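Local coordinates for protein arabinan endo-1,5-alpha-l-arabinosidase A (Cellvibrio cellulosa, PDB 1GYE) that hydrolyses alpha-1,5-linked arabinan of the plant cell wall, releasing almost exclusively arabinotriose, with a five-bladed beta-propeller of glycoside hydrolase family 43, at residues Leu122-Ala127 and Phe142-Gly147; His61-Asp66 and Ser79-Gly84; Lys85-Ile90 and Ser116-Asp121. All coordinates share one frame; numbering follows the deposited sequence.

Contact 1: Leu122-Ala127 and Phe142-Gly147. With AHR (alpha-L-arabinofuranose), chain B.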
loop_
_atom_site.group_PDB
_atom_site.type_symbol
_atom_site.label_atom_id
_atom_site.label_comp_id
_atom_site.label_asym_id
_atom_site.label_seq_id
_atom_site.Cartn_x
_atom_site.Cartn_y
_atom_site.Cartn_z
ATOM N N LEU A 122 -18.152 7.510 3.033
ATOM C CA LEU A 122 -17.232 7.909 4.064
ATOM C C LEU A 122 -15.909 7.100 4.045
ATOM O O LEU A 122 -15.461 6.551 5.050
ATOM C CB LEU A 122 -17.935 7.921 5.411
ATOM C CG LEU A 122 -17.878 9.269 6.197
ATOM C CD1 LEU A 122 -18.125 10.546 5.336
ATOM C CD2 LEU A 122 -18.823 9.270 7.404
ATOM N N TRP A 123 -15.267 7.091 2.884
ATOM C CA TRP A 123 -14.028 6.372 2.681
ATOM C C TRP A 123 -13.454 6.916 1.412
ATOM O O TRP A 123 -14.161 7.584 0.697
ATOM C CB TRP A 123 -14.247 4.860 2.554
ATOM C CG TRP A 123 -15.515 4.323 1.829
ATOM C CD1 TRP A 123 -16.680 3.951 2.408
ATOM C CD2 TRP A 123 -15.675 4.046 0.422
ATOM N NE1 TRP A 123 -17.566 3.481 1.465
ATOM C CE2 TRP A 123 -16.977 3.530 0.237
ATOM C CE3 TRP A 123 -14.846 4.173 -0.696
ATOM C CZ2 TRP A 123 -17.472 3.132 -1.025
ATOM C CZ3 TRP A 123 -15.340 3.792 -1.973
ATOM C CH2 TRP A 123 -16.636 3.280 -2.120
ATOM N N ASN A 124 -12.184 6.645 1.129
ATOM C CA ASN A 124 -11.471 7.264 0.050
ATOM C C ASN A 124 -10.851 6.141 -0.727
ATOM O O ASN A 124 -10.012 5.443 -0.190
ATOM C CB ASN A 124 -10.366 8.120 0.655
ATOM C CG ASN A 124 -9.712 9.007 -0.364
ATOM O OD1 ASN A 124 -10.140 9.062 -1.537
ATOM N ND2 ASN A 124 -8.671 9.739 0.062
ATOM N N ALA A 125 -11.285 5.899 -1.966
ATOM C CA ALA A 125 -10.773 4.750 -2.726
ATOM C C ALA A 125 -9.333 4.983 -3.207
ATOM O O ALA A 125 -9.086 5.180 -4.390
ATOM C CB ALA A 125 -11.682 4.458 -3.919
ATOM N N ILE A 126 -8.391 4.999 -2.272
ATOM C CA ILE A 126 -6.980 4.882 -2.602
ATOM C C ILE A 126 -6.310 3.751 -1.814
ATOM O O ILE A 126 -6.885 3.218 -0.849
ATOM C CB ILE A 126 -6.233 6.221 -2.382
ATOM C CG1 ILE A 126 -6.192 6.583 -0.911
ATOM C CG2 ILE A 126 -6.843 7.406 -3.236
ATOM C CD1 ILE A 126 -5.275 7.766 -0.670
ATOM N N ALA A 127 -5.123 3.352 -2.287
ATOM C CA ALA A 127 -4.173 2.545 -1.549
ATOM C C ALA A 127 -4.585 1.146 -1.401
ATOM O O ALA A 127 -4.683 0.654 -0.279
ATOM C CB ALA A 127 -3.898 3.139 -0.202
ATOM N N PHE A 142 -8.273 -1.309 1.357
ATOM C CA PHE A 142 -7.898 0.024 0.862
ATOM C C PHE A 142 -8.286 1.110 1.896
ATOM O O PHE A 142 -8.957 0.794 2.883
ATOM C CB PHE A 142 -8.583 0.305 -0.470
ATOM C CG PHE A 142 -10.036 0.630 -0.339
ATOM C CD1 PHE A 142 -10.984 -0.394 -0.266
ATOM C CD2 PHE A 142 -10.464 1.965 -0.276
ATOM C CE1 PHE A 142 -12.376 -0.115 -0.106
ATOM C CE2 PHE A 142 -11.823 2.270 -0.129
ATOM C CZ PHE A 142 -12.795 1.224 -0.037
ATOM N N GLY A 143 -7.867 2.365 1.656
ATOM C CA GLY A 143 -8.420 3.513 2.358
ATOM C C GLY A 143 -7.425 4.507 2.922
ATOM O O GLY A 143 -6.207 4.239 3.022
ATOM N N SER A 144 -7.954 5.653 3.306
ATOM C CA SER A 144 -7.153 6.765 3.816
ATOM C C SER A 144 -8.098 7.795 4.438
ATOM O O SER A 144 -9.000 8.249 3.747
ATOM C CB SER A 144 -6.462 7.410 2.634
ATOM O OG SER A 144 -5.684 8.524 3.005
ATOM N N PHE A 145 -7.936 8.122 5.723
ATOM C CA PHE A 145 -8.780 9.114 6.393
ATOM C C PHE A 145 -10.278 8.812 6.243
ATOM O O PHE A 145 -10.672 7.634 6.049
ATOM C CB PHE A 145 -8.471 10.496 5.846
ATOM C CG PHE A 145 -7.142 10.986 6.244
ATOM C CD1 PHE A 145 -5.987 10.369 5.750
ATOM C CD2 PHE A 145 -7.009 12.018 7.163
ATOM C CE1 PHE A 145 -4.690 10.812 6.144
ATOM C CE2 PHE A 145 -5.714 12.493 7.533
ATOM C CZ PHE A 145 -4.560 11.876 7.023
ATOM N N TRP A 146 -11.120 9.846 6.309
ATOM C CA TRP A 146 -12.559 9.615 6.299
ATOM C C TRP A 146 -12.855 8.520 7.306
ATOM O O TRP A 146 -12.354 8.624 8.413
ATOM C CB TRP A 146 -13.068 9.282 4.893
ATOM C CG TRP A 146 -13.259 10.544 4.091
ATOM C CD1 TRP A 146 -14.404 11.259 3.986
ATOM C CD2 TRP A 146 -12.262 11.265 3.340
ATOM N NE1 TRP A 146 -14.196 12.377 3.207
ATOM C CE2 TRP A 146 -12.894 12.407 2.792
ATOM C CE3 TRP A 146 -10.901 11.068 3.087
ATOM C CZ2 TRP A 146 -12.235 13.335 1.994
ATOM C CZ3 TRP A 146 -10.230 11.990 2.281
ATOM C CH2 TRP A 146 -10.901 13.128 1.754
ATOM N N GLY A 147 -13.656 7.499 6.947
ATOM C CA GLY A 147 -14.076 6.517 7.910
ATOM C C GLY A 147 -13.148 5.333 7.950
ATOM O O GLY A 147 -13.503 4.276 8.486
HETATM O O5 AHR B . -1.680 11.918 1.241
HETATM C C5 AHR B . -2.943 11.338 1.170
HETATM C C4 AHR B . -3.858 12.510 1.306
HETATM O O4 AHR B . -4.038 12.800 2.679
HETATM C C3 AHR B . -5.168 12.102 0.704
HETATM O O3 AHR B . -5.457 13.067 -0.300
HETATM C C2 AHR B . -6.149 12.175 1.844
HETATM O O2 AHR B . -6.650 10.854 2.048
HETATM C C1 AHR B . -5.398 12.725 3.032
HETATM O O HOH W 1 -10.829 5.930 3.929
#

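Contact 2: His61-Asp66 and Ser79-Gly84. With AHR (alpha-L-arabinofuranose), chain B; AHR (alpha-L-arabinofuranose), chain C; AHR (alpha-L-arabinofuranose), chain D; AHR (alpha-L-arabinofuranose), chain E.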
loop_
_atom_site.group_PDB
_atom_site.type_symbol
_atom_site.label_atom_id
_atom_site.label_comp_id
_atom_site.label_asym_id
_atom_site.label_seq_id
_atom_site.Cartn_x
_atom_site.Cartn_y
_atom_site.Cartn_z
ATOM N N HIS A 61 0.365 11.491 -11.835
ATOM C CA HIS A 61 0.900 10.584 -10.801
ATOM C C HIS A 61 -0.155 9.663 -10.206
ATOM O O HIS A 61 -1.110 10.120 -9.560
ATOM C CB HIS A 61 1.581 11.373 -9.676
ATOM C CG HIS A 61 2.710 12.247 -10.148
ATOM N ND1 HIS A 61 4.034 11.894 -10.009
ATOM C CD2 HIS A 61 2.707 13.447 -10.780
ATOM C CE1 HIS A 61 4.798 12.847 -10.506
ATOM N NE2 HIS A 61 4.017 13.801 -10.981
ATOM N N LEU A 62 0.017 8.360 -10.417
ATOM C CA LEU A 62 -0.855 7.377 -9.779
ATOM C C LEU A 62 -0.282 7.083 -8.429
ATOM O O LEU A 62 0.934 7.228 -8.222
ATOM C CB LEU A 62 -0.985 6.118 -10.636
ATOM C CG LEU A 62 -1.515 6.441 -12.072
ATOM C CD1 LEU A 62 -1.244 5.304 -13.021
ATOM C CD2 LEU A 62 -2.999 6.742 -12.083
ATOM N N TRP A 63 -1.158 6.708 -7.487
ATOM C CA TRP A 63 -0.727 6.515 -6.114
ATOM C C TRP A 63 -0.835 5.087 -5.653
ATOM O O TRP A 63 -1.789 4.333 -6.002
ATOM C CB TRP A 63 -1.558 7.338 -5.144
ATOM C CG TRP A 63 -1.591 8.838 -5.347
ATOM C CD1 TRP A 63 -0.872 9.583 -6.245
ATOM C CD2 TRP A 63 -2.408 9.774 -4.616
ATOM N NE1 TRP A 63 -1.195 10.915 -6.119
ATOM C CE2 TRP A 63 -2.136 11.072 -5.146
ATOM C CE3 TRP A 63 -3.342 9.648 -3.562
ATOM C CZ2 TRP A 63 -2.768 12.241 -4.673
ATOM C CZ3 TRP A 63 -3.981 10.824 -3.070
ATOM C CH2 TRP A 63 -3.684 12.100 -3.638
ATOM N N ALA A 64 0.123 4.737 -4.809
ATOM C CA ALA A 64 -0.057 3.634 -3.921
ATOM C C ALA A 64 -0.455 2.373 -4.692
ATOM O O ALA A 64 -1.564 1.854 -4.521
ATOM C CB ALA A 64 -1.121 3.998 -2.863
ATOM N N PRO A 65 0.452 1.861 -5.532
ATOM C CA PRO A 65 0.141 0.670 -6.318
ATOM C C PRO A 65 0.079 -0.552 -5.417
ATOM O O PRO A 65 0.569 -0.568 -4.244
ATOM C CB PRO A 65 1.352 0.558 -7.233
ATOM C CG PRO A 65 2.437 1.145 -6.429
ATOM C CD PRO A 65 1.840 2.322 -5.764
ATOM N N ASP A 66 -0.524 -1.599 -5.951
ATOM C CA ASP A 66 -0.267 -2.910 -5.371
ATOM C C ASP A 66 -0.080 -3.932 -6.482
ATOM O O ASP A 66 -0.772 -3.858 -7.525
ATOM C CB ASP A 66 -1.367 -3.333 -4.390
ATOM C CG ASP A 66 -0.925 -4.486 -3.519
ATOM O OD1 ASP A 66 0.191 -4.392 -2.971
ATOM O OD2 ASP A 66 -1.598 -5.531 -3.362
ATOM N N SER A 79 -4.052 4.015 -7.881
ATOM C CA SER A 79 -5.043 4.979 -7.378
ATOM C C SER A 79 -5.001 6.304 -8.113
ATOM O O SER A 79 -3.949 6.932 -8.180
ATOM C CB SER A 79 -4.800 5.286 -5.877
ATOM O OG SER A 79 -4.666 4.120 -5.087
ATOM N N VAL A 80 -6.140 6.715 -8.650
ATOM C CA VAL A 80 -6.372 8.056 -9.178
ATOM C C VAL A 80 -7.073 8.932 -8.099
ATOM O O VAL A 80 -8.061 8.509 -7.485
ATOM C CB VAL A 80 -7.221 7.968 -10.500
ATOM C CG1 VAL A 80 -7.499 9.340 -11.079
ATOM C CG2 VAL A 80 -6.538 7.105 -11.582
ATOM N N SER A 81 -6.584 10.139 -7.826
ATOM C CA SER A 81 -7.114 10.911 -6.697
ATOM C C SER A 81 -6.712 12.373 -6.760
ATOM O O SER A 81 -6.107 12.803 -7.738
ATOM C CB SER A 81 -6.610 10.340 -5.366
ATOM O OG SER A 81 -7.413 10.792 -4.254
ATOM N N ALA A 82 -7.077 13.141 -5.731
ATOM C CA ALA A 82 -6.580 14.514 -5.593
ATOM C C ALA A 82 -6.293 14.771 -4.130
ATOM O O ALA A 82 -6.954 14.201 -3.255
ATOM C CB ALA A 82 -7.561 15.535 -6.117
ATOM N N PHE A 83 -5.328 15.637 -3.879
ATOM C CA PHE A 83 -4.874 15.864 -2.539
ATOM C C PHE A 83 -5.989 16.339 -1.652
ATOM O O PHE A 83 -6.608 17.367 -1.940
ATOM C CB PHE A 83 -3.766 16.924 -2.481
ATOM C CG PHE A 83 -3.051 16.959 -1.137
ATOM C CD1 PHE A 83 -2.737 15.761 -0.471
ATOM C CD2 PHE A 83 -2.686 18.173 -0.538
ATOM C CE1 PHE A 83 -2.078 15.754 0.777
ATOM C CE2 PHE A 83 -2.012 18.185 0.729
ATOM C CZ PHE A 83 -1.722 16.957 1.381
ATOM N N GLY A 84 -6.162 15.643 -0.535
ATOM C CA GLY A 84 -7.166 15.998 0.445
ATOM C C GLY A 84 -8.627 15.840 0.020
ATOM O O GLY A 84 -9.499 16.407 0.680
HETATM O O5 AHR B . -1.680 11.918 1.241
HETATM C C5 AHR B . -2.943 11.338 1.170
HETATM C C4 AHR B . -3.858 12.510 1.306
HETATM O O4 AHR B . -4.038 12.800 2.679
HETATM C C3 AHR B . -5.168 12.102 0.704
HETATM O O3 AHR B . -5.457 13.067 -0.300
HETATM C C2 AHR B . -6.149 12.175 1.844
HETATM O O2 AHR B . -6.650 10.854 2.048
HETATM C C1 AHR B . -5.398 12.725 3.032
HETATM O O5 AHR C . 0.748 11.577 -3.307
HETATM C C5 AHR C . 0.968 10.793 -2.142
HETATM C C4 AHR C . -0.357 10.408 -1.566
HETATM O O4 AHR C . -0.655 11.507 -0.728
HETATM C C3 AHR C . -0.289 9.194 -0.667
HETATM O O3 AHR C . -0.891 8.041 -1.233
HETATM C C2 AHR C . -1.082 9.638 0.535
HETATM O O2 AHR C . -0.629 8.940 1.691
HETATM C C1 AHR C . -0.705 11.091 0.620
HETATM O O5 AHR D . -5.861 19.079 3.483
HETATM C C5 AHR D . -6.214 18.908 2.100
HETATM C C4 AHR D . -6.734 20.214 1.517
HETATM O O4 AHR D . -8.026 19.955 0.965
HETATM C C3 AHR D . -5.897 20.695 0.328
HETATM O O3 AHR D . -5.142 21.879 0.584
HETATM C C2 AHR D . -6.918 20.994 -0.734
HETATM O O2 AHR D . -6.322 20.930 -2.029
HETATM C C1 AHR D . -7.859 19.847 -0.448
HETATM O O1 AHR D . -9.109 19.929 -1.123
HETATM O O5 AHR E . 9.462 9.353 -4.657
HETATM C C5 AHR E . 8.557 9.091 -5.756
HETATM C C4 AHR E . 7.763 10.360 -6.047
HETATM O O4 AHR E . 7.195 10.959 -4.865
HETATM C C3 AHR E . 6.607 10.128 -6.968
HETATM O O3 AHR E . 7.120 10.460 -8.240
HETATM C C2 AHR E . 5.682 11.241 -6.543
HETATM O O2 AHR E . 4.349 10.973 -6.915
HETATM C C1 AHR E . 5.848 11.351 -5.056
HETATM O O HOH W 2 -3.494 9.817 -8.215
#

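Contact 3: Lys85-Ile90 and Ser116-Asp121. With AHR (alpha-L-arabinofuranose), chain D.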
loop_
_atom_site.group_PDB
_atom_site.type_symbol
_atom_site.label_atom_id
_atom_site.label_comp_id
_atom_site.label_asym_id
_atom_site.label_seq_id
_atom_site.Cartn_x
_atom_site.Cartn_y
_atom_site.Cartn_z
ATOM N N LYS A 85 -8.878 15.121 -1.073
ATOM C CA LYS A 85 -10.234 14.905 -1.561
ATOM C C LYS A 85 -10.482 13.423 -1.668
ATOM O O LYS A 85 -9.512 12.637 -1.786
ATOM C CB LYS A 85 -10.413 15.517 -2.932
ATOM C CG LYS A 85 -10.182 17.027 -2.932
ATOM C CD LYS A 85 -10.640 17.653 -4.226
ATOM C CE LYS A 85 -10.383 19.190 -4.250
ATOM N NZ LYS A 85 -11.238 19.809 -3.208
ATOM N N ASN A 86 -11.760 13.028 -1.598
ATOM C CA ASN A 86 -12.076 11.620 -1.863
ATOM C C ASN A 86 -12.794 11.415 -3.219
ATOM O O ASN A 86 -13.541 10.421 -3.414
ATOM C CB ASN A 86 -12.764 10.930 -0.673
ATOM C CG ASN A 86 -14.214 11.415 -0.453
ATOM O OD1 ASN A 86 -14.570 12.584 -0.705
ATOM N ND2 ASN A 86 -15.062 10.490 -0.016
ATOM N N THR A 87 -12.539 12.331 -4.161
ATOM C CA THR A 87 -12.826 12.047 -5.553
ATOM C C THR A 87 -11.682 11.138 -6.002
ATOM O O THR A 87 -10.605 11.616 -6.432
ATOM C CB THR A 87 -12.806 13.310 -6.406
ATOM O OG1 THR A 87 -11.528 13.925 -6.224
ATOM C CG2 THR A 87 -13.856 14.370 -5.923
ATOM N N SER A 88 -11.916 9.833 -5.901
ATOM C CA SER A 88 -10.849 8.881 -6.088
ATOM C C SER A 88 -11.385 7.589 -6.680
ATOM O O SER A 88 -12.572 7.262 -6.498
ATOM C CB SER A 88 -10.183 8.573 -4.739
ATOM O OG SER A 88 -9.680 9.751 -4.139
ATOM N N ALA A 89 -10.504 6.846 -7.358
ATOM C CA ALA A 89 -10.841 5.491 -7.794
ATOM C C ALA A 89 -9.606 4.632 -7.863
ATOM O O ALA A 89 -8.493 5.116 -8.073
ATOM C CB ALA A 89 -11.534 5.499 -9.095
ATOM N N ILE A 90 -9.806 3.353 -7.634
ATOM C CA ILE A 90 -8.740 2.399 -7.755
ATOM C C ILE A 90 -9.041 1.603 -9.000
ATOM O O ILE A 90 -10.150 1.047 -9.140
ATOM C CB ILE A 90 -8.675 1.468 -6.553
ATOM C CG1 ILE A 90 -8.254 2.239 -5.318
ATOM C CG2 ILE A 90 -7.642 0.349 -6.761
ATOM C CD1 ILE A 90 -8.667 1.481 -3.993
ATOM N N SER A 116 -14.766 6.277 -4.942
ATOM C CA SER A 116 -15.478 6.925 -3.859
ATOM C C SER A 116 -15.981 8.238 -4.392
ATOM O O SER A 116 -15.340 8.838 -5.268
ATOM C CB SER A 116 -14.568 7.188 -2.691
ATOM O OG SER A 116 -13.396 7.865 -3.127
ATOM N N VAL A 117 -17.109 8.693 -3.835
ATOM C CA VAL A 117 -17.783 9.949 -4.225
ATOM C C VAL A 117 -18.079 10.840 -2.984
ATOM O O VAL A 117 -18.723 10.396 -1.990
ATOM C CB VAL A 117 -19.123 9.617 -4.935
ATOM C CG1 VAL A 117 -19.946 10.881 -5.277
ATOM C CG2 VAL A 117 -18.876 8.739 -6.202
ATOM N N PRO A 118 -17.647 12.091 -3.030
ATOM C CA PRO A 118 -17.848 13.014 -1.903
ATOM C C PRO A 118 -19.302 13.033 -1.507
ATOM O O PRO A 118 -20.117 13.118 -2.433
ATOM C CB PRO A 118 -17.498 14.382 -2.526
ATOM C CG PRO A 118 -16.484 14.031 -3.533
ATOM C CD PRO A 118 -16.970 12.743 -4.166
ATOM N N GLN A 119 -19.616 13.016 -0.197
ATOM C CA GLN A 119 -21.002 13.069 0.308
ATOM C C GLN A 119 -21.747 11.737 0.218
ATOM O O GLN A 119 -22.698 11.455 1.004
ATOM C CB GLN A 119 -21.827 14.165 -0.326
ATOM C CG GLN A 119 -21.231 15.616 -0.226
ATOM C CD GLN A 119 -21.323 16.203 1.204
ATOM O OE1 GLN A 119 -22.352 16.054 1.907
ATOM N NE2 GLN A 119 -20.252 16.839 1.640
ATOM N N ARG A 120 -21.347 10.884 -0.700
ATOM C CA ARG A 120 -21.968 9.572 -0.717
ATOM C C ARG A 120 -21.182 8.603 0.184
ATOM O O ARG A 120 -21.780 7.892 0.979
ATOM C CB ARG A 120 -22.033 9.038 -2.133
ATOM C CG ARG A 120 -22.680 7.632 -2.258
ATOM C CD ARG A 120 -22.487 6.979 -3.640
ATOM N NE ARG A 120 -21.118 6.537 -3.761
ATOM C CZ ARG A 120 -20.585 5.978 -4.837
ATOM N NH1 ARG A 120 -21.322 5.817 -5.927
ATOM N NH2 ARG A 120 -19.307 5.570 -4.816
ATOM N N ASP A 121 -19.856 8.601 0.062
ATOM C CA ASP A 121 -19.024 7.650 0.775
ATOM C C ASP A 121 -18.204 8.211 1.907
ATOM O O ASP A 121 -17.590 9.256 1.760
ATOM C CB ASP A 121 -18.080 6.968 -0.214
ATOM C CG ASP A 121 -18.824 6.346 -1.385
ATOM O OD1 ASP A 121 -19.894 5.706 -1.158
ATOM O OD2 ASP A 121 -18.434 6.502 -2.568
HETATM O O5 AHR D . -5.861 19.079 3.483
HETATM C C5 AHR D . -6.214 18.908 2.100
HETATM C C4 AHR D . -6.734 20.214 1.517
HETATM O O4 AHR D . -8.026 19.955 0.965
HETATM C C3 AHR D . -5.897 20.695 0.328
HETATM O O3 AHR D . -5.142 21.879 0.584
HETATM C C2 AHR D . -6.918 20.994 -0.734
HETATM O O2 AHR D . -6.322 20.930 -2.029
HETATM C C1 AHR D . -7.859 19.847 -0.448
HETATM O O1 AHR D . -9.109 19.929 -1.123
HETATM O O HOH W 3 -17.572 11.892 1.386
#

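Contact 1: Leu122-Ala127 and Phe142-Gly147
Asn124 reaches across to Ser144 and Trp146, and its side chain can be followed outward. Asn124 CB lies 3.4 Å from Ser144 O. CG, anti to the backbone N (chi1 -170°), passes the benzo end of the Trp146 indole, the amide and ring planes 63° apart. At the tip, Asn124 ND2 sits 3.5 Å from Trp146 CZ3 and gives a weak hydrogen bond to O2 of the chain B arabinofuranose, while OD1 turns to Ser88, which is consistent with this flip of the amide. The same sugar O2 donates to Ser144 OG at 2.7 Å, and Ser144 OG also bonds Glu190, the probable proton donor; the face of Phe145 lies against the sugar's C1. Water 1 joins the two loops from within, bound by Asn124 N, Ser144 N and Phe145 O. Further along, Phe142 and Trp123 form an offset edge-to-face pair, the Phe142 edge toward the indole face and its centroid 5.5 Å from that of the Trp123 six-membered ring. Backbone bonds pin both ends: Gly147 N to Leu122 O, and Gly143 N to Ile126 O at 2.8 Å. In this part of the glycan pocket, residues 122-127 lie between strands 108-116 and 129-132, and residues 142-147 lead from the end of strand 138-142 toward strand 149-153.

Contact 2: His61-Asp66 and Ser79-Gly84
Trp63 and Ser79 form the tight part of this contact, an antiparallel hydrogen-bonded pair. Trp63 N bonds Ser79 O at 2.9 Å. The return bond from Ser79 N to Trp63 O is weak, but Ser79 OG also donates to Trp63 O, from above the carbonyl plane, at 3.0 Å; Ser79 OG is further bonded to Ala127 N. Leu62 and Val80 run together on the flank of the pair, with Leu62 CD2 3.6 Å from Val80 CG2. Strands 61-70 and 73-80 make a beta hairpin within one sheet of the five-bladed propeller, and the first strand bends sharply at Ala64. Past Ser79 the backbones diverge. Water 2 bridges the gap, donating to His61 O and Ser79 O, with a weak bond from Ser81 N. With CG opposite its carbonyl carbon (chi1 -58°), Trp63 carries its indole out over this widening part: Ser81 CB makes a CH-pi contact with the Trp63 six-membered ring, 3.8 Å from its centroid, and on the opposite face lies O5 of the chain C arabinofuranose, 3.5 Å from Trp63 CE2. The looser end lines the glycan pocket. Exposed Phe83 only skirts Trp63, its ring near C4 of the chain B sugar, whose O3 accepts from Gly84 N, of a likely substrate-binding residue, at 2.7 Å.

Contact 3: Lys85-Ile90 and Ser116-Asp121
Asn86 and Pro118 pass one another in opposite senses, with the amide oxygen of Asn86 against the proline. Asn86 CG stands between its own backbone N and carbonyl carbon (chi1 71°), a rotation that carries the amide over to the 116-121 loop. Asn86 OD1 then lies 3.5 Å from Pro118 CA, while ND2 faces the other way: its main partner is Trp123 O, with a weak bond to Asp121 O and a water-mediated link, through water 3, to Asp121 O and Gln119 N. Thr87 meets the same proline at a slant, its methyl CG2 3.6 Å from Pro118 CG. On the inner side Ser116 points its hydroxyl back to the opposing backbone, OG donating to Asn86 O at 2.6 Å and itself accepting from Ala125 N. Ser116 N bonds Ser88 O at 2.9 Å, making Ser88 and Ser116 an antiparallel hydrogen-bonded pair. Within the loop, Arg120 makes a side-on salt bridge to Asp121, NE and NH2 both on OD2, with Arg120 NH2 2.6 Å from Asp121 OD2; Val117 N reaches the anti side of that oxygen. A methyl of Val117 rests over the centre of the guanidinium face. Lys85, a likely substrate-binding residue of the glycan pocket, leads away, its NZ bonding O1 of the chain D arabinofuranose at 3.0 Å. The contact lies where strand 88-95 begins and its antiparallel neighbour, strand 108-116, runs out into the loop preceding strand 129-132.

Contacts 1 and 2 are largely buried and share the chain B sugar; contact 3, farther from the centre of the chain, is partly buried. Contacts 2 and 3 both touch the chain D sugar, contact 3 through Lys85. These two also belong to one sheet, in which strands 73-80 and 88-95 are neighbours; contact 1 joins loops around the next sheet. Serine hydroxyls connect all three contacts, among them Ser81 and Ser88, whose OG atoms probably bond each other between contacts 2 and 3. Their chemistry differs accordingly: aromatic rings and sugar-binding amide and hydroxyl groups in contact 1, strand pairing and an indole in contact 2, and proline packing beside a local salt bridge in contact 3.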